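Local coordinates for cell division control protein 45 cdc45 putative (PDB 6CC2) that probably takes part in eukaryotic DNA replication as the Cdc45 component of the CMG replicative helicase, and may be regulated by a conformational switch, at residues R66-T71 against H78-I83. Sequence-based numbering, arbitrary orientation.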
loop_
_atom_site.group_PDB
_atom_site.type_symbol
_atom_site.label_atom_id
_atom_site.label_comp_id
_atom_site.label_asym_id
_atom_site.label_seq_id
_atom_site.Cartn_x
_atom_site.Cartn_y
_atom_site.Cartn_z
ATOM N N ARG A 66 -18.269 2.714 -14.559
ATOM C CA ARG A 66 -18.417 2.356 -15.963
ATOM C C ARG A 66 -18.522 0.850 -16.150
ATOM O O ARG A 66 -19.363 0.377 -16.921
ATOM C CB ARG A 66 -17.250 2.925 -16.763
ATOM C CG ARG A 66 -17.405 4.417 -17.068
ATOM C CD ARG A 66 -16.317 4.924 -18.017
ATOM N NE ARG A 66 -16.581 6.285 -18.475
ATOM C CZ ARG A 66 -15.944 7.376 -18.053
ATOM N NH1 ARG A 66 -14.977 7.292 -17.145
ATOM N NH2 ARG A 66 -16.275 8.562 -18.551
ATOM N N VAL A 67 -17.667 0.077 -15.466
ATOM C CA VAL A 67 -17.741 -1.377 -15.608
ATOM C C VAL A 67 -19.047 -1.899 -15.022
ATOM O O VAL A 67 -19.706 -2.767 -15.611
ATOM C CB VAL A 67 -16.524 -2.053 -14.950
ATOM C CG1 VAL A 67 -16.705 -3.569 -14.929
ATOM C CG2 VAL A 67 -15.243 -1.664 -15.656
ATOM N N PHE A 68 -19.430 -1.393 -13.842
ATOM C CA PHE A 68 -20.694 -1.799 -13.236
ATOM C C PHE A 68 -21.844 -1.599 -14.217
ATOM O O PHE A 68 -22.625 -2.522 -14.471
ATOM C CB PHE A 68 -20.928 -1.021 -11.945
ATOM C CG PHE A 68 -22.128 -1.500 -11.146
ATOM C CD1 PHE A 68 -22.007 -2.554 -10.257
ATOM C CD2 PHE A 68 -23.352 -0.875 -11.271
ATOM C CE1 PHE A 68 -23.090 -2.978 -9.513
ATOM C CE2 PHE A 68 -24.450 -1.309 -10.533
ATOM C CZ PHE A 68 -24.313 -2.353 -9.660
ATOM N N LYS A 69 -21.922 -0.412 -14.832
ATOM C CA LYS A 69 -23.008 -0.137 -15.763
ATOM C C LYS A 69 -22.965 -1.078 -16.965
ATOM O O LYS A 69 -24.005 -1.564 -17.421
ATOM C CB LYS A 69 -22.950 1.316 -16.223
ATOM C CG LYS A 69 -24.111 1.698 -17.142
ATOM C CD LYS A 69 -23.963 3.104 -17.690
ATOM C CE LYS A 69 -25.191 3.493 -18.519
ATOM N NZ LYS A 69 -25.012 4.807 -19.187
ATOM N N GLU A 70 -21.765 -1.344 -17.498
ATOM C CA GLU A 70 -21.634 -2.256 -18.625
ATOM C C GLU A 70 -21.979 -3.694 -18.242
ATOM O O GLU A 70 -22.397 -4.476 -19.105
ATOM C CB GLU A 70 -20.212 -2.192 -19.188
ATOM C CG GLU A 70 -19.902 -3.234 -20.263
ATOM C CD GLU A 70 -20.759 -3.078 -21.511
ATOM O OE1 GLU A 70 -21.119 -1.928 -21.852
ATOM O OE2 GLU A 70 -21.081 -4.106 -22.149
ATOM N N THR A 71 -21.823 -4.054 -16.972
ATOM C CA THR A 71 -22.018 -5.427 -16.518
ATOM C C THR A 71 -23.472 -5.719 -16.167
ATOM O O THR A 71 -24.048 -6.695 -16.656
ATOM C CB THR A 71 -21.143 -5.699 -15.287
ATOM O OG1 THR A 71 -19.760 -5.569 -15.636
ATOM C CG2 THR A 71 -21.405 -7.100 -14.736
ATOM N N HIS A 78 -24.461 -11.987 -10.700
ATOM C CA HIS A 78 -25.520 -11.911 -9.706
ATOM C C HIS A 78 -25.096 -11.208 -8.427
ATOM O O HIS A 78 -25.961 -10.739 -7.682
ATOM C CB HIS A 78 -26.018 -13.323 -9.341
ATOM C CG HIS A 78 -24.988 -14.197 -8.675
ATOM N ND1 HIS A 78 -24.806 -14.234 -7.310
ATOM C CD2 HIS A 78 -24.098 -15.080 -9.189
ATOM C CE1 HIS A 78 -23.855 -15.098 -7.010
ATOM N NE2 HIS A 78 -23.409 -15.627 -8.132
ATOM N N THR A 79 -23.795 -11.107 -8.164
ATOM C CA THR A 79 -23.289 -10.538 -6.939
ATOM C C THR A 79 -22.032 -9.748 -7.284
ATOM O O THR A 79 -21.240 -10.186 -8.126
ATOM C CB THR A 79 -22.931 -11.617 -5.914
ATOM O OG1 THR A 79 -24.070 -12.407 -5.608
ATOM C CG2 THR A 79 -22.426 -11.003 -4.633
ATOM N N VAL A 80 -21.847 -8.606 -6.629
ATOM C CA VAL A 80 -20.599 -7.853 -6.734
ATOM C C VAL A 80 -20.046 -7.633 -5.335
ATOM O O VAL A 80 -20.799 -7.399 -4.380
ATOM C CB VAL A 80 -20.781 -6.503 -7.463
ATOM C CG1 VAL A 80 -21.293 -6.749 -8.854
ATOM C CG2 VAL A 80 -21.703 -5.579 -6.677
ATOM N N PHE A 81 -18.724 -7.727 -5.224
ATOM C CA PHE A 81 -17.977 -7.328 -4.042
ATOM C C PHE A 81 -17.107 -6.138 -4.421
ATOM O O PHE A 81 -16.428 -6.179 -5.448
ATOM C CB PHE A 81 -17.072 -8.460 -3.548
ATOM C CG PHE A 81 -17.795 -9.548 -2.861
ATOM C CD1 PHE A 81 -18.415 -10.558 -3.588
ATOM C CD2 PHE A 81 -17.857 -9.591 -1.469
ATOM C CE1 PHE A 81 -19.068 -11.591 -2.939
ATOM C CE2 PHE A 81 -18.521 -10.626 -0.829
ATOM C CZ PHE A 81 -19.132 -11.610 -1.565
ATOM N N PHE A 82 -17.141 -5.093 -3.604
ATOM C CA PHE A 82 -16.235 -3.959 -3.712
ATOM C C PHE A 82 -15.214 -4.100 -2.591
ATOM O O PHE A 82 -15.587 -4.154 -1.405
ATOM C CB PHE A 82 -16.998 -2.643 -3.601
ATOM C CG PHE A 82 -18.043 -2.444 -4.678
ATOM C CD1 PHE A 82 -17.817 -2.864 -5.980
ATOM C CD2 PHE A 82 -19.247 -1.850 -4.379
ATOM C CE1 PHE A 82 -18.771 -2.678 -6.971
ATOM C CE2 PHE A 82 -20.209 -1.654 -5.367
ATOM C CZ PHE A 82 -19.967 -2.072 -6.672
ATOM N N ILE A 83 -13.936 -4.201 -2.964
ATOM C CA ILE A 83 -12.863 -4.499 -2.011
ATOM C C ILE A 83 -11.969 -3.272 -1.829
ATOM O O ILE A 83 -11.322 -2.812 -2.777
ATOM C CB ILE A 83 -12.050 -5.721 -2.472
ATOM C CG1 ILE A 83 -12.963 -6.948 -2.559
ATOM C CG2 ILE A 83 -10.874 -5.974 -1.537
ATOM C CD1 ILE A 83 -12.288 -8.189 -3.126
#
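F68 meets V80 and F82 through the neighbouring ring atoms CD1 and CE1. Its CE1 lies 4.1 Å from CG2 of V80, and the methyl sits at the ring edge, near the ring plane. The neighbouring atom CD1 of F68 is 4.2 Å from CZ of F82. CD1 lies at the edge of the F82 ring, near its plane, while CZ approaches the F68 ring obliquely. The V80 and F82 side chains each cross F68 at about a right angle. No hydrogen bond joins the two segments, so the contact is purely apolar. F68 has CG anti to its N (chi1 -172°), which carries the ring off the helix toward the strand. V80 places CG2 between its N and carbonyl carbon, and this is the methyl that meets the ring. The backbones stay apart, with 8.9 Å between CA of F68 and CA of V80.

Helix 61-71 here packs on strand 77-83, an inner strand of a parallel six-stranded sheet. The helix links edge strand 53-57 to strand 77-83 and lies against one face of the sheet. This α/β layer is consistent with the DHH phosphoesterase-like (RecJ-related) N-terminal domain of Cdc45. The three touching residues are all buried.

Around the contact, L95 of helix 91-95 touches both F68 and F82. Y28 of strand 24-29 also touches F68 and meets the F82 ring edge-to-face. In strand 102-106, which flanks 77-83 on the side away from 24-29, V103 touches V80 and I105 touches F82. At the helix end, OG1 of T71 donates a hydrogen bond to O of V67 (2.8 Å) from above the carbonyl plane. That O also accepts a hydrogen bond from N of T71, and OG1 of T71 is hydrogen-bonded to NE2 of Q26.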